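Local coordinates for protein VP2 (Primate bocaparvovirus 1, PDB 7L0Y) that self-assembles in sixty copies into the T=1 icosahedral capsid of a human bocavirus, the shell that encloses the viral genome, at residues A[131-136]-A[205-210]. Numbering follows the deposited sequence.
Sequences GVHIFC and SDHQVL
The antiparallel pairing of strands 132-136 and 208-210 in the CHEF sheet of the viral jelly roll joins Val-132 to Leu-210 and Ile-134 to Gln-208, each as a hydrogen-bonded pair, with His-133 and Val-209 forming the non-hydrogen-bonded pair between them. Each hydrogen-bonded pair exchanges two backbone bonds; the shortest, Ile-134 N to Gln-208 O at 2.8 Å, has an N-H...O angle of 155°. From the non-hydrogen-bonded pair, Val-209 CA approaches Val-132 O at 3.3 Å as a CA-H...O contact.

On one face, Ile-134 CD1 meets Leu-210 CD2 at 3.8 Å, the two side chains crossing at about a right angle. This face, with Val-132, packs on strands 95-118 and 215-232 of the opposing BIDG sheet and so lines the interior of the sandwich. On the opposite face His-133 lies alongside Val-209; with CG anti to the carbonyl carbon, its ND1 comes within 3.3 Å of Val-209 CG2.

At the end of this face His-133, Phe-135 and His-207 form an aromatic cluster. The histidine rings meet obliquely, planes at 81°, with His-133 ND1 4.0 Å from His-207 ND1. The Phe-135 and His-207 planes are only 11° apart but slid so that they barely overlap; Phe-135 CD2 reaches His-207 CD2 at 3.4 Å. Ser-205 OG sits over one phenyl face, offset toward the rim, 4.0 Å from Phe-135 CE1. Both Ser-205 OG and His-207 NE2 bond to Leu-202 O, Trp-71 meets the Phe-135 and His-207 rings edge-to-face, and Trp-20 of a second subunit stacks on His-207.

Since 131-136 also bonds through its backbone to strand 424-429, strands 132-137 and 208-210 are E and F of the jelly-roll CHEF sheet, with 208-210 at its edge within this chain.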
ATOM      1  N   GLY A 131     -25.058  -8.204  94.309  1.00 20.81           N
ATOM      2  CA  GLY A 131     -23.725  -8.247  93.759  1.00 20.81           C
ATOM      3  C   GLY A 131     -22.659  -8.532  94.804  1.00 20.81           C
ATOM      4  O   GLY A 131     -22.887  -8.497  96.007  1.00 20.81           O
ATOM      5  N   VAL A 132     -21.468  -8.824  94.305  1.00 17.59           N
ATOM      6  CA  VAL A 132     -20.264  -8.847  95.119  1.00 17.59           C
ATOM      7  C   VAL A 132     -19.245  -7.944  94.453  1.00 17.59           C
ATOM      8  O   VAL A 132     -19.115  -7.943  93.227  1.00 17.59           O
ATOM      9  CB  VAL A 132     -19.693 -10.267  95.321  1.00 17.58           C
ATOM     10  CG1 VAL A 132     -20.644 -11.096  96.119  1.00 17.58           C
ATOM     11  CG2 VAL A 132     -19.404 -10.935  94.000  1.00 17.58           C
ATOM     12  N   HIS A 133     -18.556  -7.157  95.260  1.00 15.05           N
ATOM     13  CA  HIS A 133     -17.470  -6.313  94.805  1.00 15.05           C
ATOM     14  C   HIS A 133     -16.189  -7.125  94.778  1.00 15.05           C
ATOM     15  O   HIS A 133     -15.881  -7.838  95.732  1.00 15.05           O
ATOM     16  CB  HIS A 133     -17.331  -5.118  95.737  1.00 15.56           C
ATOM     17  CG  HIS A 133     -18.535  -4.238  95.757  1.00 15.56           C
ATOM     18  ND1 HIS A 133     -18.735  -3.231  94.841  1.00 15.56           N
ATOM     19  CD2 HIS A 133     -19.641  -4.266  96.530  1.00 15.56           C
ATOM     20  CE1 HIS A 133     -19.891  -2.643  95.083  1.00 15.56           C
ATOM     21  NE2 HIS A 133     -20.463  -3.255  96.100  1.00 15.56           N
ATOM     22  N   ILE A 134     -15.464  -7.039  93.676  1.00 14.20           N
ATOM     23  CA  ILE A 134     -14.212  -7.752  93.500  1.00 14.20           C
ATOM     24  C   ILE A 134     -13.239  -6.813  92.821  1.00 14.20           C
ATOM     25  O   ILE A 134     -13.573  -6.195  91.807  1.00 14.20           O
ATOM     26  CB  ILE A 134     -14.388  -9.032  92.662  1.00 16.55           C
ATOM     27  CG1 ILE A 134     -15.303 -10.018  93.375  1.00 16.55           C
ATOM     28  CG2 ILE A 134     -13.056  -9.687  92.411  1.00 16.55           C
ATOM     29  CD1 ILE A 134     -15.754 -11.144  92.519  1.00 16.55           C
ATOM     30  N   PHE A 135     -12.044  -6.691  93.376  1.00 16.25           N
ATOM     31  CA  PHE A 135     -10.977  -6.084  92.609  1.00 16.25           C
ATOM     32  C   PHE A 135      -9.661  -6.648  93.099  1.00 16.25           C
ATOM     33  O   PHE A 135      -9.530  -7.056  94.252  1.00 16.25           O
ATOM     34  CB  PHE A 135     -10.981  -4.558  92.714  1.00 17.61           C
ATOM     35  CG  PHE A 135     -10.513  -4.048  94.022  1.00 17.61           C
ATOM     36  CD1 PHE A 135      -9.224  -3.586  94.166  1.00 17.61           C
ATOM     37  CD2 PHE A 135     -11.330  -4.088  95.118  1.00 17.61           C
ATOM     38  CE1 PHE A 135      -8.782  -3.132  95.363  1.00 17.61           C
ATOM     39  CE2 PHE A 135     -10.888  -3.638  96.315  1.00 17.61           C
ATOM     40  CZ  PHE A 135      -9.615  -3.160  96.436  1.00 17.61           C
ATOM     41  N   CYS A 136      -8.696  -6.679  92.198  1.00 20.77           N
ATOM     42  CA  CYS A 136      -7.327  -7.031  92.510  1.00 20.77           C
ATOM     43  C   CYS A 136      -6.550  -5.742  92.696  1.00 20.77           C
ATOM     44  O   CYS A 136      -6.727  -4.794  91.929  1.00 20.77           O
ATOM     45  CB  CYS A 136      -6.721  -7.883  91.395  1.00 25.17           C
ATOM     46  SG  CYS A 136      -5.036  -8.468  91.642  1.00 25.17           S
ATOM     47  N   SER A 205     -11.181   3.146  94.888  1.00 14.86           N
ATOM     48  CA  SER A 205     -10.766   2.665  93.581  1.00 14.86           C
ATOM     49  C   SER A 205     -11.962   2.069  92.842  1.00 14.86           C
ATOM     50  O   SER A 205     -13.089   2.080  93.331  1.00 14.86           O
ATOM     51  CB  SER A 205      -9.620   1.660  93.723  1.00 17.37           C
ATOM     52  OG  SER A 205     -10.016   0.514  94.452  1.00 17.37           O
ATOM     53  N   ASP A 206     -11.705   1.559  91.643  1.00 14.31           N
ATOM     54  CA  ASP A 206     -12.730   0.926  90.827  1.00 14.31           C
ATOM     55  C   ASP A 206     -12.846  -0.547  91.183  1.00 14.31           C
ATOM     56  O   ASP A 206     -11.835  -1.226  91.370  1.00 14.31           O
ATOM     57  CB  ASP A 206     -12.415   1.060  89.341  1.00 18.77           C
ATOM     58  CG  ASP A 206     -12.525   2.476  88.842  1.00 18.77           C
ATOM     59  OD1 ASP A 206     -13.060   3.335  89.557  1.00 18.77           O
ATOM     60  OD2 ASP A 206     -12.086   2.732  87.709  1.00 18.77           O
ATOM     61  N   HIS A 207     -14.072  -1.038  91.271  1.00 13.23           N
ATOM     62  CA  HIS A 207     -14.332  -2.433  91.570  1.00 13.23           C
ATOM     63  C   HIS A 207     -15.199  -3.013  90.472  1.00 13.23           C
ATOM     64  O   HIS A 207     -15.970  -2.301  89.828  1.00 13.23           O
ATOM     65  CB  HIS A 207     -15.056  -2.602  92.897  1.00 11.14           C
ATOM     66  CG  HIS A 207     -14.417  -1.867  94.027  1.00 11.14           C
ATOM     67  ND1 HIS A 207     -15.095  -1.561  95.184  1.00 11.14           N
ATOM     68  CD2 HIS A 207     -13.176  -1.353  94.167  1.00 11.14           C
ATOM     69  CE1 HIS A 207     -14.294  -0.890  95.990  1.00 11.14           C
ATOM     70  NE2 HIS A 207     -13.124  -0.755  95.398  1.00 11.14           N
ATOM     71  N   GLN A 208     -15.067  -4.309  90.255  1.00 14.92           N
ATOM     72  CA  GLN A 208     -16.058  -5.025  89.480  1.00 14.92           C
ATOM     73  C   GLN A 208     -17.141  -5.536  90.406  1.00 14.92           C
ATOM     74  O   GLN A 208     -16.862  -6.040  91.493  1.00 14.92           O
ATOM     75  CB  GLN A 208     -15.423  -6.176  88.716  1.00 19.38           C
ATOM     76  CG  GLN A 208     -14.540  -5.705  87.606  1.00 19.38           C
ATOM     77  CD  GLN A 208     -13.865  -6.835  86.889  1.00 19.38           C
ATOM     78  OE1 GLN A 208     -13.655  -7.903  87.455  1.00 19.38           O
ATOM     79  NE2 GLN A 208     -13.526  -6.612  85.629  1.00 19.38           N
ATOM     80  N   VAL A 209     -18.387  -5.360  89.996  1.00 17.30           N
ATOM     81  CA  VAL A 209     -19.526  -5.870  90.738  1.00 17.30           C
ATOM     82  C   VAL A 209     -20.106  -7.019  89.938  1.00 17.30           C
ATOM     83  O   VAL A 209     -20.409  -6.868  88.753  1.00 17.30           O
ATOM     84  CB  VAL A 209     -20.571  -4.780  91.010  1.00 15.30           C
ATOM     85  CG1 VAL A 209     -21.746  -5.370  91.745  1.00 15.30           C
ATOM     86  CG2 VAL A 209     -19.950  -3.662  91.812  1.00 15.30           C
ATOM     87  N   LEU A 210     -20.217  -8.171  90.574  1.00 19.67           N
ATOM     88  CA  LEU A 210     -20.660  -9.388  89.922  1.00 19.67           C
ATOM     89  C   LEU A 210     -21.969  -9.839  90.534  1.00 19.67           C
ATOM     90  O   LEU A 210     -22.081  -9.949  91.756  1.00 19.67           O
ATOM     91  CB  LEU A 210     -19.617 -10.496  90.058  1.00 19.46           C
ATOM     92  CG  LEU A 210     -18.493 -10.621  89.035  1.00 19.46           C
ATOM     93  CD1 LEU A 210     -17.605  -9.411  89.033  1.00 19.46           C
ATOM     94  CD2 LEU A 210     -17.687 -11.845  89.373  1.00 19.46           C
TER